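NimC/NimA family protein (PDB 2IG6) binds flavin mononucleotide and, as a NimC/NimA relative of the pyridoxamine 5'-phosphate oxidase family, probably acts as a flavin-dependent oxidoreductase. Local coordinates at residues A[49-54]-A[58-63]; A[106-111]-A[124-129]. One frame throughout, in Å; residues are numbered along the deposited sequence.

Contact 1: A[49-54]-A[58-63]; sequences GAVFEY and LYIVSN. With FMN (flavin mononucleotide), chain D.
Phe52 lies with one ring face against the CB of Tyr59, a CH-pi contact in which that carbon stands 3.5 Å from the Phe52 ring centroid. The two rings are nearly parallel, at 13°, but slid so far apart that they barely overlap. Val61 CG1 meets the Phe52 ring at its edge, 3.8 Å from CE1. With CG between the backbone N and the carbonyl carbon (chi1 67°), the Phe52 ring is carried across to the partner strand. The backbones pair as an antiparallel hairpin: Tyr59 N donates to Phe52 O at 2.9 Å, and Phe52 N returns a longer bond to Tyr59 O. Nearer the flavin a water lies between the two segments, accepting from Val61 N at 2.8 Å and within bonding distance of Ala50 O and FMN O4. The flavin pyrimidine edge is read by Val61 O, which accepts from FMN N3 at 2.9 Å, by Ser62 OG, which donates to FMN O2 at 2.8 Å, and by Gly49 N, which donates to FMN O4. Helix 102-111 packs on Phe52, Tyr54 and Tyr59, helix 13-30 covers Val51 and Leu58, and strand 126-139 pairs with the other edge of strand 57-63.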
ATOM      1  N   GLY A  49       6.065   6.820   6.942  1.00 40.11           N
ATOM      2  CA  GLY A  49       7.247   7.538   6.476  1.00 40.42           C
ATOM      3  C   GLY A  49       8.432   7.633   7.406  1.00 41.03           C
ATOM      4  O   GLY A  49       9.329   8.403   7.144  1.00 43.77           O
ATOM      5  N   ALA A  50       8.442   6.860   8.471  1.00 38.31           N
ATOM      6  CA  ALA A  50       9.529   6.955   9.453  1.00 40.22           C
ATOM      7  C   ALA A  50       9.994   5.538   9.641  1.00 40.71           C
ATOM      8  O   ALA A  50       9.175   4.630   9.794  1.00 44.73           O
ATOM      9  CB  ALA A  50       9.036   7.547  10.757  1.00 39.52           C
ATOM     10  N   VAL A  51      11.291   5.336   9.523  1.00 39.44           N
ATOM     11  CA  VAL A  51      11.903   4.063   9.850  1.00 37.97           C
ATOM     12  C   VAL A  51      13.207   4.348  10.527  1.00 36.83           C
ATOM     13  O   VAL A  51      13.870   5.360  10.255  1.00 36.28           O
ATOM     14  CB  VAL A  51      12.173   3.135   8.604  1.00 39.34           C
ATOM     15  CG1 VAL A  51      10.891   2.597   8.064  1.00 45.25           C
ATOM     16  CG2 VAL A  51      12.952   3.877   7.512  1.00 38.18           C
ATOM     17  N   PHE A  52      13.584   3.454  11.428  1.00 35.48           N
ATOM     18  CA  PHE A  52      14.886   3.536  12.072  1.00 34.10           C
ATOM     19  C   PHE A  52      15.285   2.127  12.497  1.00 34.89           C
ATOM     20  O   PHE A  52      14.455   1.203  12.457  1.00 35.17           O
ATOM     21  CB  PHE A  52      14.869   4.500  13.273  1.00 35.67           C
ATOM     22  CG  PHE A  52      14.025   4.038  14.420  1.00 32.30           C
ATOM     23  CD1 PHE A  52      12.663   4.277  14.442  1.00 37.40           C
ATOM     24  CD2 PHE A  52      14.597   3.360  15.493  1.00 35.77           C
ATOM     25  CE1 PHE A  52      11.880   3.849  15.492  1.00 36.79           C
ATOM     26  CE2 PHE A  52      13.810   2.931  16.558  1.00 37.03           C
ATOM     27  CZ  PHE A  52      12.454   3.180  16.548  1.00 33.84           C
ATOM     28  N   GLU A  53      16.555   1.967  12.849  1.00 36.45           N
ATOM     29  CA  GLU A  53      17.058   0.696  13.346  1.00 36.61           C
ATOM     30  C   GLU A  53      17.439   0.797  14.817  1.00 37.17           C
ATOM     31  O   GLU A  53      17.927   1.842  15.295  1.00 36.99           O
ATOM     32  CB  GLU A  53      18.260   0.227  12.528  1.00 38.61           C
ATOM     33  CG  GLU A  53      19.548   0.967  12.805  1.00 45.39           C
ATOM     34  CD  GLU A  53      20.729   0.410  12.030  1.00 42.37           C
ATOM     35  OE1 GLU A  53      21.194  -0.703  12.369  1.00 46.14           O
ATOM     36  OE2 GLU A  53      21.190   1.107  11.097  1.00 42.04           O
ATOM     37  N   TYR A  54      17.257  -0.314  15.527  1.00 35.66           N
ATOM     38  CA  TYR A  54      17.721  -0.432  16.879  1.00 36.35           C
ATOM     39  C   TYR A  54      17.991  -1.900  17.195  1.00 36.78           C
ATOM     40  O   TYR A  54      17.146  -2.746  16.933  1.00 34.79           O
ATOM     41  CB  TYR A  54      16.696   0.142  17.851  1.00 36.53           C
ATOM     42  CG  TYR A  54      17.173   0.142  19.286  1.00 38.27           C
ATOM     43  CD1 TYR A  54      16.425  -0.460  20.272  1.00 41.29           C
ATOM     44  CD2 TYR A  54      18.367   0.753  19.655  1.00 42.43           C
ATOM     45  CE1 TYR A  54      16.853  -0.476  21.586  1.00 42.55           C
ATOM     46  CE2 TYR A  54      18.795   0.750  20.966  1.00 36.94           C
ATOM     47  CZ  TYR A  54      18.038   0.130  21.924  1.00 39.88           C
ATOM     48  OH  TYR A  54      18.433   0.104  23.247  1.00 42.69           O
ATOM     49  N   LEU A  58      14.397  -3.572  12.449  1.00 35.06           N
ATOM     50  CA  LEU A  58      13.768  -2.515  11.683  1.00 34.35           C
ATOM     51  C   LEU A  58      12.478  -2.072  12.365  1.00 34.80           C
ATOM     52  O   LEU A  58      11.542  -2.876  12.553  1.00 34.10           O
ATOM     53  CB  LEU A  58      13.471  -3.007  10.265  1.00 35.97           C
ATOM     54  CG  LEU A  58      12.744  -2.002   9.362  1.00 33.78           C
ATOM     55  CD1 LEU A  58      13.632  -0.810   9.036  1.00 39.79           C
ATOM     56  CD2 LEU A  58      12.231  -2.671   8.102  1.00 37.16           C
ATOM     57  N   TYR A  59      12.427  -0.789  12.716  1.00 33.44           N
ATOM     58  CA  TYR A  59      11.280  -0.203  13.407  1.00 33.42           C
ATOM     59  C   TYR A  59      10.494   0.767  12.528  1.00 34.93           C
ATOM     60  O   TYR A  59      11.073   1.465  11.691  1.00 33.96           O
ATOM     61  CB  TYR A  59      11.737   0.587  14.637  1.00 35.50           C
ATOM     62  CG  TYR A  59      12.089  -0.271  15.835  1.00 35.23           C
ATOM     63  CD1 TYR A  59      13.325  -0.890  15.916  1.00 36.04           C
ATOM     64  CD2 TYR A  59      11.182  -0.441  16.890  1.00 33.94           C
ATOM     65  CE1 TYR A  59      13.661  -1.667  17.015  1.00 33.97           C
ATOM     66  CE2 TYR A  59      11.502  -1.221  17.973  1.00 38.02           C
ATOM     67  CZ  TYR A  59      12.744  -1.830  18.031  1.00 36.15           C
ATOM     68  OH  TYR A  59      13.093  -2.582  19.131  1.00 35.92           O
ATOM     69  N   ILE A  60       9.180   0.777  12.758  1.00 34.42           N
ATOM     70  CA  ILE A  60       8.242   1.777  12.274  1.00 36.17           C
ATOM     71  C   ILE A  60       7.604   2.419  13.498  1.00 35.72           C
ATOM     72  O   ILE A  60       7.769   1.921  14.614  1.00 35.53           O
ATOM     73  CB  ILE A  60       7.179   1.161  11.343  1.00 36.04           C
ATOM     74  CG1 ILE A  60       6.369   0.050  12.039  1.00 35.99           C
ATOM     75  CG2 ILE A  60       7.877   0.621  10.101  1.00 37.27           C
ATOM     76  CD1 ILE A  60       5.188  -0.489  11.273  1.00 41.60           C
ATOM     77  N   VAL A  61       6.915   3.536  13.307  1.00 34.47           N
ATOM     78  CA  VAL A  61       6.308   4.223  14.424  1.00 35.12           C
ATOM     79  C   VAL A  61       4.833   4.422  14.153  1.00 35.10           C
ATOM     80  O   VAL A  61       4.387   4.473  12.996  1.00 35.14           O
ATOM     81  CB  VAL A  61       7.022   5.589  14.753  1.00 36.72           C
ATOM     82  CG1 VAL A  61       8.526   5.407  14.862  1.00 40.65           C
ATOM     83  CG2 VAL A  61       6.698   6.651  13.733  1.00 40.75           C
ATOM     84  N   SER A  62       4.069   4.526  15.225  1.00 33.34           N
ATOM     85  CA  SER A  62       2.671   4.880  15.131  1.00 35.23           C
ATOM     86  C   SER A  62       2.199   5.453  16.470  1.00 35.84           C
ATOM     87  O   SER A  62       2.978   5.972  17.244  1.00 36.90           O
ATOM     88  CB  SER A  62       1.803   3.679  14.677  1.00 38.57           C
ATOM     89  OG  SER A  62       0.603   4.132  14.067  1.00 40.97           O
ATOM     90  N   ASN A  63       0.897   5.397  16.665  1.00 36.67           N
ATOM     91  CA  ASN A  63       0.173   6.052  17.757  1.00 39.22           C
ATOM     92  C   ASN A  63      -0.836   5.004  18.247  1.00 37.65           C
ATOM     93  O   ASN A  63      -1.593   4.466  17.434  1.00 35.98           O
ATOM     94  CB  ASN A  63      -0.491   7.243  17.058  1.00 45.63           C
ATOM     95  CG  ASN A  63      -1.519   7.942  17.847  1.00 40.15           C
ATOM     96  OD1 ASN A  63      -2.205   7.376  18.673  1.00 39.77           O
ATOM     97  ND2 ASN A  63      -1.694   9.208  17.521  1.00 45.59           N
TER
HETATM   98  N1  FMN D 339       1.267   7.452  10.516  1.00 28.00           N
HETATM   99  C2  FMN D 339       1.977   6.667  11.408  1.00 27.57           C
HETATM  100  O2  FMN D 339       1.375   6.186  12.357  1.00 30.26           O
HETATM  101  N3  FMN D 339       3.317   6.419  11.203  1.00 23.81           N
HETATM  102  C4  FMN D 339       4.003   6.994  10.155  1.00 28.30           C
HETATM  103  O4  FMN D 339       5.148   6.632   9.876  1.00 23.98           O
HETATM  104  C4A FMN D 339       3.288   7.787   9.248  1.00 29.13           C
HETATM  105  N5  FMN D 339       3.948   8.383   8.183  1.00 27.21           N
HETATM  106  C5A FMN D 339       3.226   9.138   7.278  1.00 26.60           C
HETATM  107  C6  FMN D 339       3.882   9.706   6.186  1.00 26.78           C
HETATM  108  C7  FMN D 339       3.162  10.465   5.276  1.00 28.07           C
HETATM  109  C7M FMN D 339       3.913  11.116   4.157  1.00 32.30           C
HETATM  110  C8  FMN D 339       1.791  10.657   5.464  1.00 27.64           C
HETATM  111  C8M FMN D 339       0.938  11.319   4.418  1.00 28.09           C
HETATM  112  C9  FMN D 339       1.134  10.119   6.550  1.00 26.72           C
HETATM  113  C9A FMN D 339       1.860   9.329   7.469  1.00 22.19           C
HETATM  114  N10 FMN D 339       1.206   8.769   8.552  1.00 26.16           N
HETATM  115  C10 FMN D 339       1.935   8.000   9.450  1.00 26.94           C
HETATM  116  C1' FMN D 339      -0.227   9.048   8.899  1.00 26.71           C
HETATM  117  C2' FMN D 339      -1.123   7.876   8.480  1.00 27.40           C
HETATM  118  O2' FMN D 339      -1.121   7.682   7.061  1.00 25.37           O
HETATM  119  C3' FMN D 339      -2.524   8.167   8.988  1.00 31.53           C
HETATM  120  O3' FMN D 339      -2.511   8.472  10.385  1.00 28.71           O
HETATM  121  C4' FMN D 339      -3.485   7.012   8.711  1.00 26.33           C
HETATM  122  O4' FMN D 339      -4.793   7.515   8.837  1.00 28.85           O
HETATM  123  C5' FMN D 339      -3.312   5.873   9.717  1.00 25.05           C
HETATM  124  O5' FMN D 339      -3.974   4.676   9.323  1.00 25.83           O
HETATM  125  P   FMN D 339      -5.428   4.349   9.929  1.00 26.57           P
HETATM  126  O1P FMN D 339      -5.931   3.064   9.387  1.00 28.09           O
HETATM  127  O2P FMN D 339      -6.331   5.496   9.538  1.00 26.67           O
HETATM  128  O3P FMN D 339      -5.345   4.297  11.441  1.00 26.83           O
HETATM  129  O   HOH W   1       6.722   4.518  10.645  1.00 25.69           O

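Contact 2: A[106-111]-A[124-129]; sequences ELALEA and GIFAVL
Phe126 directs its ring at the helix, meeting Ala108 with its edge and Leu109 at a slant. The CB of Ala108 sits near the plane of the ring, 3.9 Å from Phe126 CZ, so the methyl abuts the rim and not a face. Leu109 approaches differently: its side chain and that of Phe126 run in opposite directions past one another, and Leu109 CD2 comes to 3.9 Å from Phe126 CE2. Placing CG of Phe126 opposite the backbone N (chi1 -173°) extends the ring from the strand to the helix surface. The helix axis crosses that of strand 126-129 almost perpendicularly, at 89°, with 9.7 Å between them. This is a helix laid across the antiparallel sheet of a flavin-binding fold of the pyridoxamine 5'-phosphate oxidase family, and the small Ala108 faces the strand where the two backbones draw nearest. Two residues on from Phe126, Val128 points to the same side and sets its CG1 3.9 Å from Ala108 CB, so that the alanine methyl touches both strand side chains. The contact is wholly apolar, without a hydrogen bond between the segments. Tyr119 stacks on the Phe126 ring, Phe52 packs against both Ala108 and Val128, and Val61, whose backbone binds the flavin, touches both Phe126 and Val128.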
ATOM      1  N   GLU A 106      12.776   6.951  23.127  1.00 37.50           N
ATOM      2  CA  GLU A 106      13.784   8.007  23.163  1.00 39.50           C
ATOM      3  C   GLU A 106      14.667   7.994  21.924  1.00 38.74           C
ATOM      4  O   GLU A 106      14.938   9.041  21.337  1.00 38.61           O
ATOM      5  CB  GLU A 106      14.662   7.888  24.418  1.00 41.05           C
ATOM      6  CG  GLU A 106      13.891   8.186  25.679  1.00 41.14           C
ATOM      7  CD  GLU A 106      14.722   8.100  26.927  1.00 46.74           C
ATOM      8  OE1 GLU A 106      15.376   7.053  27.135  1.00 57.44           O
ATOM      9  OE2 GLU A 106      14.710   9.085  27.700  1.00 51.84           O
ATOM     10  N   LEU A 107      15.125   6.806  21.549  1.00 38.33           N
ATOM     11  CA  LEU A 107      15.986   6.650  20.390  1.00 41.93           C
ATOM     12  C   LEU A 107      15.261   7.037  19.104  1.00 39.12           C
ATOM     13  O   LEU A 107      15.858   7.645  18.215  1.00 41.80           O
ATOM     14  CB  LEU A 107      16.504   5.216  20.277  1.00 41.90           C
ATOM     15  CG  LEU A 107      17.297   4.968  18.986  1.00 50.30           C
ATOM     16  CD1 LEU A 107      18.628   5.713  18.999  1.00 51.28           C
ATOM     17  CD2 LEU A 107      17.513   3.501  18.786  1.00 49.33           C
ATOM     18  N   ALA A 108      13.990   6.668  18.992  1.00 36.92           N
ATOM     19  CA  ALA A 108      13.202   7.005  17.808  1.00 36.70           C
ATOM     20  C   ALA A 108      13.176   8.508  17.582  1.00 36.25           C
ATOM     21  O   ALA A 108      13.307   8.976  16.447  1.00 36.84           O
ATOM     22  CB  ALA A 108      11.789   6.483  17.934  1.00 37.07           C
ATOM     23  N   LEU A 109      12.982   9.256  18.671  1.00 36.52           N
ATOM     24  CA  LEU A 109      12.850  10.708  18.589  1.00 38.84           C
ATOM     25  C   LEU A 109      14.185  11.386  18.268  1.00 39.63           C
ATOM     26  O   LEU A 109      14.199  12.452  17.664  1.00 42.39           O
ATOM     27  CB  LEU A 109      12.212  11.266  19.872  1.00 39.58           C
ATOM     28  CG  LEU A 109      10.799  10.725  20.127  1.00 38.43           C
ATOM     29  CD1 LEU A 109      10.306  11.076  21.507  1.00 43.12           C
ATOM     30  CD2 LEU A 109       9.794  11.217  19.067  1.00 40.52           C
ATOM     31  N   GLU A 110      15.292  10.761  18.656  1.00 39.78           N
ATOM     32  CA  GLU A 110      16.616  11.203  18.233  1.00 41.59           C
ATOM     33  C   GLU A 110      16.953  10.788  16.800  1.00 40.58           C
ATOM     34  O   GLU A 110      17.558  11.566  16.075  1.00 42.88           O
ATOM     35  CB  GLU A 110      17.685  10.705  19.207  1.00 43.65           C
ATOM     36  CG  GLU A 110      17.483  11.238  20.613  1.00 50.53           C
ATOM     37  CD  GLU A 110      17.285  12.770  20.666  1.00 58.95           C
ATOM     38  OE1 GLU A 110      18.202  13.507  20.224  1.00 59.92           O
ATOM     39  OE2 GLU A 110      16.221  13.229  21.157  1.00 60.39           O
ATOM     40  N   ALA A 111      16.572   9.582  16.393  1.00 39.52           N
ATOM     41  CA  ALA A 111      16.852   9.099  15.036  1.00 40.37           C
ATOM     42  C   ALA A 111      16.040   9.842  13.975  1.00 39.58           C
ATOM     43  O   ALA A 111      16.551  10.114  12.895  1.00 41.47           O
ATOM     44  CB  ALA A 111      16.590   7.611  14.928  1.00 40.90           C
ATOM     45  N   GLY A 124       2.085   9.045  26.307  1.00 36.77           N
ATOM     46  CA  GLY A 124       1.083   7.995  26.478  1.00 37.92           C
ATOM     47  C   GLY A 124       0.458   7.467  25.184  1.00 37.11           C
ATOM     48  O   GLY A 124      -0.369   6.555  25.214  1.00 37.93           O
ATOM     49  N   ILE A 125       0.833   8.025  24.040  1.00 37.56           N
ATOM     50  CA  ILE A 125       0.289   7.548  22.751  1.00 36.98           C
ATOM     51  C   ILE A 125       1.338   7.017  21.772  1.00 37.29           C
ATOM     52  O   ILE A 125       1.030   6.148  20.951  1.00 37.63           O
ATOM     53  CB  ILE A 125      -0.596   8.618  22.062  1.00 36.83           C
ATOM     54  CG1 ILE A 125       0.187   9.894  21.744  1.00 39.19           C
ATOM     55  CG2 ILE A 125      -1.806   8.956  22.954  1.00 39.18           C
ATOM     56  CD1 ILE A 125      -0.558  10.826  20.837  1.00 40.03           C
ATOM     57  N   PHE A 126       2.561   7.538  21.858  1.00 35.75           N
ATOM     58  CA  PHE A 126       3.641   7.189  20.903  1.00 34.00           C
ATOM     59  C   PHE A 126       3.955   5.690  20.973  1.00 33.13           C
ATOM     60  O   PHE A 126       4.118   5.149  22.061  1.00 33.55           O
ATOM     61  CB  PHE A 126       4.895   8.025  21.250  1.00 33.44           C
ATOM     62  CG  PHE A 126       6.037   7.894  20.263  1.00 35.11           C
ATOM     63  CD1 PHE A 126       5.808   7.947  18.892  1.00 35.41           C
ATOM     64  CD2 PHE A 126       7.357   7.789  20.714  1.00 39.39           C
ATOM     65  CE1 PHE A 126       6.866   7.849  17.979  1.00 33.93           C
ATOM     66  CE2 PHE A 126       8.412   7.682  19.807  1.00 37.13           C
ATOM     67  CZ  PHE A 126       8.161   7.714  18.437  1.00 38.08           C
ATOM     68  N   ALA A 127       4.051   5.035  19.818  1.00 34.33           N
ATOM     69  CA  ALA A 127       4.315   3.605  19.739  1.00 33.88           C
ATOM     70  C   ALA A 127       5.417   3.368  18.718  1.00 34.42           C
ATOM     71  O   ALA A 127       5.466   4.004  17.635  1.00 32.79           O
ATOM     72  CB  ALA A 127       3.034   2.822  19.343  1.00 35.61           C
ATOM     73  N   VAL A 128       6.306   2.442  19.052  1.00 34.57           N
ATOM     74  CA  VAL A 128       7.320   1.983  18.109  1.00 36.54           C
ATOM     75  C   VAL A 128       7.168   0.470  17.980  1.00 35.34           C
ATOM     76  O   VAL A 128       6.996  -0.232  18.985  1.00 36.54           O
ATOM     77  CB  VAL A 128       8.750   2.396  18.511  1.00 36.81           C
ATOM     78  CG1 VAL A 128       8.881   3.905  18.507  1.00 39.54           C
ATOM     79  CG2 VAL A 128       9.134   1.837  19.870  1.00 40.05           C
ATOM     80  N   LEU A 129       7.187  -0.018  16.743  1.00 35.22           N
ATOM     81  CA  LEU A 129       7.013  -1.439  16.465  1.00 33.79           C
ATOM     82  C   LEU A 129       8.120  -1.944  15.563  1.00 34.03           C
ATOM     83  O   LEU A 129       8.584  -1.220  14.689  1.00 37.16           O
ATOM     84  CB  LEU A 129       5.678  -1.689  15.780  1.00 32.97           C
ATOM     85  CG  LEU A 129       4.451  -1.103  16.475  1.00 35.58           C
ATOM     86  CD1 LEU A 129       4.090   0.244  15.847  1.00 35.43           C
ATOM     87  CD2 LEU A 129       3.318  -2.086  16.350  1.00 39.12           C
TER

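How the contacts relate
From the N terminus, contact 1 comes first: 49-54 turns back through three residues onto 58-63, a tight hairpin. The chain then runs through helix 67-74 and strands 77-83 and 89-98 before entering helix 102-111. There contact 2 opens, and it closes over a twelve-residue connection without helix or strand, when 124-129 returns to the helix. The two loops follow in series, neither nested nor crossed. They meet in space because strands 57-63 and 126-139 are sheet neighbours, with probable hydrogen bonds from Ser62 N to Ala127 O and from Ile60 N to Leu129 O. Contact 1 ties the 52-54 strand to the sheet beside the flavin, and contact 2 ties helix 102-111 to the neighbouring strand.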